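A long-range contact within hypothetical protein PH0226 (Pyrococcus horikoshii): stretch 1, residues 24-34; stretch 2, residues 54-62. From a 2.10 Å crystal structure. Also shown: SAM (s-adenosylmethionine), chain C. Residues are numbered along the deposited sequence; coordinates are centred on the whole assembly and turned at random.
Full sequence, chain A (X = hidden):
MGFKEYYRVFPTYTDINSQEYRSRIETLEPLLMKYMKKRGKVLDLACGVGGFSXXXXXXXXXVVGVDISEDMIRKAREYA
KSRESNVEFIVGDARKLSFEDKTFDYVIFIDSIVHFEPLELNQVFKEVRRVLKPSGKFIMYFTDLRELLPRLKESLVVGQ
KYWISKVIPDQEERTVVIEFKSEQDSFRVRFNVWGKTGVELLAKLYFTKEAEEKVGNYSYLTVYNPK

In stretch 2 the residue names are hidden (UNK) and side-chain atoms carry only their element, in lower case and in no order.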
# COMPACT_ATOMS: atom_id res chain seq x y z
N ARG A 24 -0.07 4.82 -1.18
CA ARG A 24 -0.32 6.25 -1.28
C ARG A 24 0.24 6.98 -0.06
O ARG A 24 0.87 8.03 -0.18
CB ARG A 24 -1.82 6.50 -1.40
CG ARG A 24 -2.45 5.90 -2.65
CD ARG A 24 -3.96 5.93 -2.56
NE ARG A 24 -4.43 7.28 -2.34
CZ ARG A 24 -5.22 7.65 -1.34
NH1 ARG A 24 -5.67 6.77 -0.45
NH2 ARG A 24 -5.55 8.93 -1.22
N ILE A 25 0.01 6.41 1.12
CA ILE A 25 0.51 7.01 2.35
C ILE A 25 2.03 7.10 2.36
O ILE A 25 2.61 8.17 2.53
CB ILE A 25 0.04 6.21 3.59
CG1 ILE A 25 -1.46 6.42 3.80
CG2 ILE A 25 0.82 6.63 4.82
CD1 ILE A 25 -2.04 5.66 4.97
N GLU A 26 2.69 5.97 2.14
CA GLU A 26 4.15 5.93 2.16
C GLU A 26 4.81 6.76 1.06
O GLU A 26 5.98 7.13 1.17
CB GLU A 26 4.62 4.48 2.12
CG GLU A 26 3.97 3.62 3.21
CD GLU A 26 4.53 2.21 3.29
OE1 GLU A 26 4.71 1.58 2.23
OE2 GLU A 26 4.77 1.74 4.42
N THR A 27 4.07 7.05 0.00
CA THR A 27 4.64 7.86 -1.07
C THR A 27 4.61 9.33 -0.66
O THR A 27 5.58 10.05 -0.84
CB THR A 27 3.86 7.67 -2.39
OG1 THR A 27 4.12 6.36 -2.92
CG2 THR A 27 4.28 8.71 -3.42
N LEU A 28 3.50 9.76 -0.07
CA LEU A 28 3.35 11.15 0.36
C LEU A 28 3.96 11.47 1.72
O LEU A 28 4.42 12.59 1.93
CB LEU A 28 1.86 11.54 0.36
CG LEU A 28 1.19 11.54 -1.02
CD1 LEU A 28 -0.26 11.96 -0.89
CD2 LEU A 28 1.94 12.50 -1.93
N GLU A 29 3.95 10.50 2.62
CA GLU A 29 4.48 10.68 3.97
C GLU A 29 5.76 11.52 4.08
O GLU A 29 5.80 12.53 4.78
CB GLU A 29 4.73 9.32 4.63
CG GLU A 29 5.13 9.42 6.09
CD GLU A 29 5.50 8.07 6.67
OE1 GLU A 29 4.75 7.10 6.46
OE2 GLU A 29 6.55 8.00 7.35
N PRO A 30 6.84 11.12 3.38
CA PRO A 30 8.09 11.87 3.43
C PRO A 30 7.98 13.30 2.91
O PRO A 30 8.64 14.21 3.41
CB PRO A 30 9.03 11.01 2.58
CG PRO A 30 8.11 10.41 1.57
CD PRO A 30 6.93 10.00 2.42
N LEU A 31 7.14 13.50 1.90
CA LEU A 31 6.95 14.82 1.33
C LEU A 31 6.16 15.72 2.28
O LEU A 31 6.43 16.92 2.38
CB LEU A 31 6.21 14.70 -0.01
CG LEU A 31 6.86 13.75 -1.02
CD1 LEU A 31 6.07 13.77 -2.31
CD2 LEU A 31 8.31 14.15 -1.27
N LEU A 32 5.20 15.14 2.99
CA LEU A 32 4.39 15.89 3.93
C LEU A 32 5.19 16.35 5.14
O LEU A 32 4.93 17.42 5.70
CB LEU A 32 3.19 15.05 4.40
CG LEU A 32 2.11 14.77 3.35
CD1 LEU A 32 1.00 13.93 3.96
CD2 LEU A 32 1.55 16.08 2.82
N MSE A 33 6.18 15.56 5.53
CA MSE A 33 7.01 15.93 6.67
C MSE A 33 8.06 16.96 6.28
O MSE A 33 8.56 17.69 7.13
CB MSE A 33 7.67 14.68 7.26
CG MSE A 33 6.65 13.72 7.86
SE MSE A 33 5.30 14.68 8.90
CE MSE A 33 3.85 14.63 7.63
N LYS A 34 8.37 17.03 5.00
CA LYS A 34 9.35 17.97 4.50
C LYS A 34 8.81 19.40 4.60
O LYS A 34 9.58 20.36 4.60
CB LYS A 34 9.70 17.65 3.05
CG LYS A 34 10.71 18.60 2.41
CD LYS A 34 11.10 18.10 1.03
CE LYS A 34 12.07 19.03 0.34
NZ LYS A 34 12.54 18.49 -0.97
N UNK A 54 -4.82 9.77 10.63
CA UNK A 54 -4.12 8.92 11.59
C UNK A 54 -2.62 9.08 11.42
O UNK A 54 -1.88 9.13 12.40
c UNK A 54 -4.53 7.46 11.40
c UNK A 54 -6.01 7.24 11.50
c UNK A 54 -8.79 6.92 11.65
c UNK A 54 -6.69 6.54 10.51
c UNK A 54 -6.73 7.76 12.57
c UNK A 54 -8.11 7.61 12.65
c UNK A 54 -8.08 6.38 10.58
N UNK A 55 -2.16 9.17 10.18
CA UNK A 55 -0.73 9.34 9.93
C UNK A 55 -0.21 10.62 10.60
O UNK A 55 0.82 10.59 11.29
c UNK A 55 1.14 9.93 6.58
c UNK A 55 -0.45 9.41 8.43
c UNK A 55 1.88 8.57 8.55
c UNK A 55 1.00 9.72 8.08
N UNK A 56 -0.90 11.73 10.40
CA UNK A 56 -0.48 13.00 10.99
C UNK A 56 -0.62 12.98 12.50
O UNK A 56 0.24 13.50 13.21
c UNK A 56 -1.30 14.17 10.42
c UNK A 56 -1.78 15.90 8.68
c UNK A 56 0.46 14.79 8.75
c UNK A 56 -1.04 14.60 8.97
N UNK A 57 -1.69 12.37 12.99
CA UNK A 57 -1.92 12.27 14.42
C UNK A 57 -0.77 11.56 15.12
O UNK A 57 -0.41 11.91 16.25
c UNK A 57 -3.22 11.52 14.71
o UNK A 57 -4.36 9.10 15.96
o UNK A 57 -5.52 10.55 17.13
c UNK A 57 -4.52 10.24 16.44
c UNK A 57 -3.46 11.28 16.19
N UNK A 58 -0.18 10.57 14.46
CA UNK A 58 0.93 9.83 15.05
C UNK A 58 2.22 10.63 15.02
O UNK A 58 3.17 10.34 15.75
o UNK A 58 -0.25 6.84 13.35
c UNK A 58 1.15 8.50 14.32
c UNK A 58 -0.10 7.63 14.31
o UNK A 58 -0.91 7.74 15.25
N UNK A 59 2.26 11.65 14.16
CA UNK A 59 3.44 12.50 14.05
C UNK A 59 3.33 13.68 15.01
O UNK A 59 4.16 14.60 14.98
c UNK A 59 6.61 11.22 11.11
c UNK A 59 3.86 11.29 10.77
o UNK A 59 6.79 9.64 9.32
c UNK A 59 4.44 12.09 11.75
c UNK A 59 3.59 12.99 12.61
c UNK A 59 5.82 12.04 11.91
c UNK A 59 4.64 10.47 9.96
c UNK A 59 6.01 10.44 10.14
N UNK A 60 2.31 13.65 15.86
CA UNK A 60 2.13 14.71 16.83
C UNK A 60 1.36 15.93 16.33
O UNK A 60 1.75 17.06 16.63
N UNK A 61 0.29 15.70 15.59
CA UNK A 61 -0.54 16.80 15.08
C UNK A 61 -1.95 16.68 15.64
O UNK A 61 -2.42 15.58 15.92
c UNK A 61 -0.61 16.75 13.55
c UNK A 61 0.61 17.27 12.86
c UNK A 61 0.77 18.64 12.65
c UNK A 61 1.60 16.41 12.42
c UNK A 61 2.73 16.89 11.78
c UNK A 61 1.90 19.13 12.00
c UNK A 61 2.88 18.26 11.57
N UNK A 62 -2.60 17.82 15.82
CA UNK A 62 -3.98 17.86 16.31
C UNK A 62 -4.80 17.81 15.02
O UNK A 62 -4.84 18.79 14.27
c UNK A 62 -5.61 19.27 17.68
o UNK A 62 -6.94 20.80 18.92
o UNK A 62 -4.85 21.36 18.52
c UNK A 62 -5.82 20.57 18.43
c UNK A 62 -4.22 19.16 17.08
N SAM C . -8.28 12.60 1.05
CA SAM C . -8.80 11.22 0.80
C SAM C . -7.63 10.24 0.73
O SAM C . -7.77 9.12 1.24
OXT SAM C . -6.59 10.67 0.13
CB SAM C . -9.52 11.23 -0.50
CG SAM C . -10.53 10.20 -0.62
SD SAM C . -11.43 10.18 -2.22
CE SAM C . -10.27 9.89 -3.41
C5' SAM C . -12.19 11.81 -2.34
C4' SAM C . -13.23 12.23 -1.17
O4' SAM C . -13.73 13.58 -1.44
C3' SAM C . -14.50 11.40 -1.16
O3' SAM C . -14.27 10.69 0.15
C2' SAM C . -15.69 12.27 -0.95
O2' SAM C . -16.75 11.97 -0.09
C1' SAM C . -14.96 13.65 -0.75
N9 SAM C . -15.76 14.79 -1.21
C8 SAM C . -16.39 15.06 -2.42
N7 SAM C . -17.02 16.21 -2.45
C5 SAM C . -16.80 16.74 -1.21
C6 SAM C . -17.20 17.98 -0.55
N6 SAM C . -17.95 18.92 -1.16
N1 SAM C . -16.79 18.22 0.78
C2 SAM C . -16.03 17.29 1.44
N3 SAM C . -15.60 16.10 0.91
C4 SAM C . -16.02 15.87 -0.42

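Position 54 carries seven side-chain carbons, one followed by a six-membered ring with no heteroatom, which identifies Phe54. Its side chain is out of reach of stretch 1: the nearest pair, Phe54 CB and Ile25 CD1, is 7.1 Å apart, and it takes no part in the contact.

Position 55 has four carbons forked at the second. Its CA-to-CB bond points toward stretch 1, and one terminal carbon lies 3.8 Å from Ile25 CG2. The fork is at the second carbon rather than at CB, so isoleucine is excluded; this is Leu55. The carbon near Ile25 is CD2, while Leu55 CD1 lies 3.8 Å from Glu29 OE1.

Position 56 has the same four-carbon fork. Its CA-to-CB bond runs sideways, but a terminal carbon comes within 3.6 Å of Met33 CE. This is Leu56, with chi1 in m and chi2 in t.

Position 57 shows three carbons in line, the third bearing two oxygens: Glu57. It is out of reach of stretch 1, and its carboxylate is hydrogen-bonded elsewhere in the structure.

Position 58 is one carbon shorter, two carbons with two oxygens on the second, hence Asp58. It too is out of reach.

At position 59 a carbon leads to a six-carbon ring bearing one oxygen. That oxygen is 2.6 Å from Glu29 OE2, and Met33 SE sits over one ring face, 4.0 Å from the ring centroid and 12° off the normal. In Tyr59, OH donates the hydrogen bond to Glu29 OE2, which lies at the ring edge, near its plane.

Position 60 has no side-chain atoms and is Gly60. Its phi/psi of 86/42° would jam a CB against the carbonyl O of Tyr59, so the backbone itself calls for glycine.

Position 61 again has one carbon and an unsubstituted six-carbon ring, one ring carbon of which lies 4.4 Å from Met33 SE in an oblique approach: this is Phe61, and the carbon is CE2.

Position 62 has three carbons, the third with two oxygens, in an extended chain (chi1 and chi2 both t). Glu62 is far from stretch 1.

The contact buries 349 Å² in all, and its helix axes approach no closer than 11.8 Å at 43°, so side chains must span the gap. Ile25 and Leu55 pack at one end. Selenomethionine Met33 meets Leu56, Tyr59 and Phe61; besides its SE, its CG makes a CH-pi contact with the Tyr59 ring, 4.2 Å from the centroid. Between them, the extended Glu29 side chain reaches the Tyr59 hydroxyl, adding a directional polar link to otherwise largely apolar packing.

Stretch 2 (54-62) FLLEDYGFE
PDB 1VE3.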